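Local coordinates for replication initiator protein (Staphylococcus aureus subsp. aureus, PDB 4PTA) that probably initiates replication of staphylococcal multiresistance plasmids by assembling on the replication origin, at residues 22-26 with 113-119. Residues are numbered along the deposited sequence.
Sequences VFFTN and PAITKND
The buried carboxylate of D119 links the N-caps of two helices: it completes the capping box of helix 117-127 and accepts from the side chain of N26, the N-cap of helix 27-30. N26 caps N28 N through OD1 and, with chi1 t, turns ND2 to D119 OD2 (2.7 Å). D119, chi1 m, also receives T116 N at OD2 (2.9 Å), while T116 OG1, chi1 p, accepts from D119 N (3.1 Å). This reciprocal pair starts the helix after the extended run 113-116. T25 OG1 adds a weak bond to D119 OD1 (3.3 Å); T25 and D119 are the CA pair in register, 5.8 Å apart. V22 and F23 lie in a 3-10 segment that begins earlier in the chain, and V22 O takes both T25 N (3.2 Å) and N26 N (3.1 Å). Beside the polar cluster, V22 points into the extended run: CG1 meets P113 CB at 3.6 Å, CB meets I115 CD1 at 3.8 Å. F23 CE1 lies 4.2 Å from P113 CB, and the F23 ring stands edge-to-face with that of Y40. Y29 touches V22 and P113, its OH hydrogen-bonded to A114 N.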
ATOM      1  N   VAL A  22       3.154  12.625   8.803  1.00 27.44           N
ATOM      2  CA  VAL A  22       2.834  13.798   9.605  1.00 28.72           C
ATOM      3  C   VAL A  22       3.678  13.817  10.879  1.00 30.09           C
ATOM      4  O   VAL A  22       3.870  14.867  11.487  1.00 30.96           O
ATOM      5  CB  VAL A  22       1.325  13.894   9.937  1.00 23.29           C
ATOM      6  CG1 VAL A  22       0.874  12.695  10.755  1.00 28.56           C
ATOM      7  CG2 VAL A  22       1.031  15.186  10.671  1.00 28.43           C
ATOM      8  N   PHE A  23       4.204  12.658  11.268  1.00 24.45           N
ATOM      9  CA  PHE A  23       5.107  12.591  12.414  1.00 34.03           C
ATOM     10  C   PHE A  23       6.370  13.424  12.176  1.00 30.34           C
ATOM     11  O   PHE A  23       7.198  13.570  13.071  1.00 35.80           O
ATOM     12  CB  PHE A  23       5.502  11.142  12.728  1.00 23.91           C
ATOM     13  CG  PHE A  23       4.436  10.352  13.435  1.00 26.27           C
ATOM     14  CD1 PHE A  23       3.193  10.903  13.687  1.00 26.71           C
ATOM     15  CD2 PHE A  23       4.684   9.052  13.853  1.00 26.91           C
ATOM     16  CE1 PHE A  23       2.212  10.171  14.339  1.00 28.53           C
ATOM     17  CE2 PHE A  23       3.711   8.317  14.509  1.00 22.12           C
ATOM     18  CZ  PHE A  23       2.474   8.876  14.750  1.00 24.18           C
ATOM     19  N   PHE A  24       6.512  13.967  10.972  1.00 22.35           N
ATOM     20  CA  PHE A  24       7.737  14.655  10.594  1.00 29.44           C
ATOM     21  C   PHE A  24       7.468  16.058  10.054  1.00 37.75           C
ATOM     22  O   PHE A  24       8.347  16.690   9.472  1.00 39.40           O
ATOM     23  CB  PHE A  24       8.519  13.808   9.585  1.00 27.77           C
ATOM     24  CG  PHE A  24       8.845  12.428  10.089  1.00 30.67           C
ATOM     25  CD1 PHE A  24       7.925  11.400   9.976  1.00 24.35           C
ATOM     26  CD2 PHE A  24      10.061  12.168  10.699  1.00 24.54           C
ATOM     27  CE1 PHE A  24       8.212  10.146  10.454  1.00 19.24           C
ATOM     28  CE2 PHE A  24      10.353  10.912  11.174  1.00 27.14           C
ATOM     29  CZ  PHE A  24       9.428   9.900  11.053  1.00 26.56           C
ATOM     30  N   THR A  25       6.250  16.548  10.264  1.00 36.03           N
ATOM     31  CA  THR A  25       5.888  17.895   9.840  1.00 39.32           C
ATOM     32  C   THR A  25       5.120  18.636  10.938  1.00 40.14           C
ATOM     33  O   THR A  25       5.311  19.834  11.143  1.00 44.52           O
ATOM     34  CB  THR A  25       5.052  17.880   8.540  1.00 39.79           C
ATOM     35  OG1 THR A  25       3.878  17.084   8.732  1.00 41.27           O
ATOM     36  CG2 THR A  25       5.857  17.303   7.389  1.00 39.70           C
ATOM     37  N   ASN A  26       4.254  17.917  11.645  1.00 36.79           N
ATOM     38  CA  ASN A  26       3.464  18.513  12.721  1.00 43.16           C
ATOM     39  C   ASN A  26       4.280  18.686  13.998  1.00 50.86           C
ATOM     40  O   ASN A  26       4.853  17.720  14.506  1.00 47.04           O
ATOM     41  CB  ASN A  26       2.222  17.669  13.009  1.00 39.07           C
ATOM     42  CG  ASN A  26       1.209  18.395  13.878  1.00 52.05           C
ATOM     43  OD1 ASN A  26       1.455  18.659  15.055  1.00 46.51           O
ATOM     44  ND2 ASN A  26       0.053  18.710  13.299  1.00 46.61           N
ATOM     45  N   PRO A 113      -3.442  10.219  13.701  1.00 30.90           N
ATOM     46  CA  PRO A 113      -2.909  11.562  13.930  1.00 26.49           C
ATOM     47  C   PRO A 113      -3.819  12.658  13.390  1.00 35.48           C
ATOM     48  O   PRO A 113      -4.761  12.388  12.644  1.00 36.53           O
ATOM     49  CB  PRO A 113      -1.598  11.550  13.146  1.00 34.92           C
ATOM     50  CG  PRO A 113      -1.820  10.542  12.065  1.00 28.97           C
ATOM     51  CD  PRO A 113      -2.695   9.487  12.659  1.00 22.63           C
ATOM     52  N   ALA A 114      -3.529  13.893  13.775  1.00 35.42           N
ATOM     53  CA  ALA A 114      -4.245  15.037  13.243  1.00 34.86           C
ATOM     54  C   ALA A 114      -3.523  15.581  12.016  1.00 35.48           C
ATOM     55  O   ALA A 114      -2.340  15.315  11.806  1.00 39.66           O
ATOM     56  CB  ALA A 114      -4.386  16.113  14.305  1.00 30.81           C
ATOM     57  N   ILE A 115      -4.248  16.336  11.204  1.00 41.85           N
ATOM     58  CA  ILE A 115      -3.673  16.966  10.028  1.00 39.17           C
ATOM     59  C   ILE A 115      -4.138  18.411   9.980  1.00 46.39           C
ATOM     60  O   ILE A 115      -5.293  18.705  10.287  1.00 54.35           O
ATOM     61  CB  ILE A 115      -4.100  16.245   8.737  1.00 42.00           C
ATOM     62  CG1 ILE A 115      -3.504  14.838   8.691  1.00 41.00           C
ATOM     63  CG2 ILE A 115      -3.666  17.035   7.510  1.00 34.68           C
ATOM     64  CD1 ILE A 115      -2.025  14.814   8.379  1.00 33.73           C
ATOM     65  N   THR A 116      -3.229  19.308   9.616  1.00 36.25           N
ATOM     66  CA  THR A 116      -3.555  20.721   9.484  1.00 39.39           C
ATOM     67  C   THR A 116      -3.181  21.198   8.094  1.00 47.27           C
ATOM     68  O   THR A 116      -2.392  20.554   7.405  1.00 40.97           O
ATOM     69  CB  THR A 116      -2.790  21.581  10.498  1.00 45.32           C
ATOM     70  OG1 THR A 116      -1.390  21.568  10.181  1.00 49.55           O
ATOM     71  CG2 THR A 116      -3.012  21.066  11.920  1.00 29.74           C
ATOM     72  N   LYS A 117      -3.749  22.329   7.687  1.00 47.75           N
ATOM     73  CA  LYS A 117      -3.420  22.922   6.397  1.00 51.16           C
ATOM     74  C   LYS A 117      -1.909  23.059   6.224  1.00 47.17           C
ATOM     75  O   LYS A 117      -1.393  22.953   5.113  1.00 40.09           O
ATOM     76  CB  LYS A 117      -4.091  24.289   6.241  1.00 55.47           C
ATOM     77  CG  LYS A 117      -5.611  24.248   6.187  1.00 74.27           C
ATOM     78  CD  LYS A 117      -6.176  25.627   5.871  1.00 91.32           C
ATOM     79  CE  LYS A 117      -7.697  25.629   5.860  1.00 94.94           C
ATOM     80  NZ  LYS A 117      -8.239  26.965   5.478  1.00 78.08           N
ATOM     81  N   ASN A 118      -1.200  23.295   7.325  1.00 50.91           N
ATOM     82  CA  ASN A 118       0.250  23.418   7.267  1.00 44.22           C
ATOM     83  C   ASN A 118       0.914  22.066   7.052  1.00 52.29           C
ATOM     84  O   ASN A 118       1.845  21.950   6.257  1.00 51.49           O
ATOM     85  CB  ASN A 118       0.801  24.096   8.522  1.00 57.16           C
ATOM     86  CG  ASN A 118       2.273  24.455   8.391  1.00 66.79           C
ATOM     87  OD1 ASN A 118       2.631  25.429   7.723  1.00 66.55           O
ATOM     88  ND2 ASN A 118       3.135  23.668   9.028  1.00 55.57           N
ATOM     89  N   ASP A 119       0.433  21.045   7.758  1.00 46.59           N
ATOM     90  CA  ASP A 119       0.910  19.685   7.541  1.00 43.69           C
ATOM     91  C   ASP A 119       0.826  19.347   6.059  1.00 49.11           C
ATOM     92  O   ASP A 119       1.795  18.883   5.460  1.00 42.26           O
ATOM     93  CB  ASP A 119       0.091  18.684   8.356  1.00 38.90           C
ATOM     94  CG  ASP A 119       0.379  18.767   9.839  1.00 48.03           C
ATOM     95  OD1 ASP A 119       1.562  18.929  10.201  1.00 49.95           O
ATOM     96  OD2 ASP A 119      -0.573  18.670  10.643  1.00 41.72           O
TER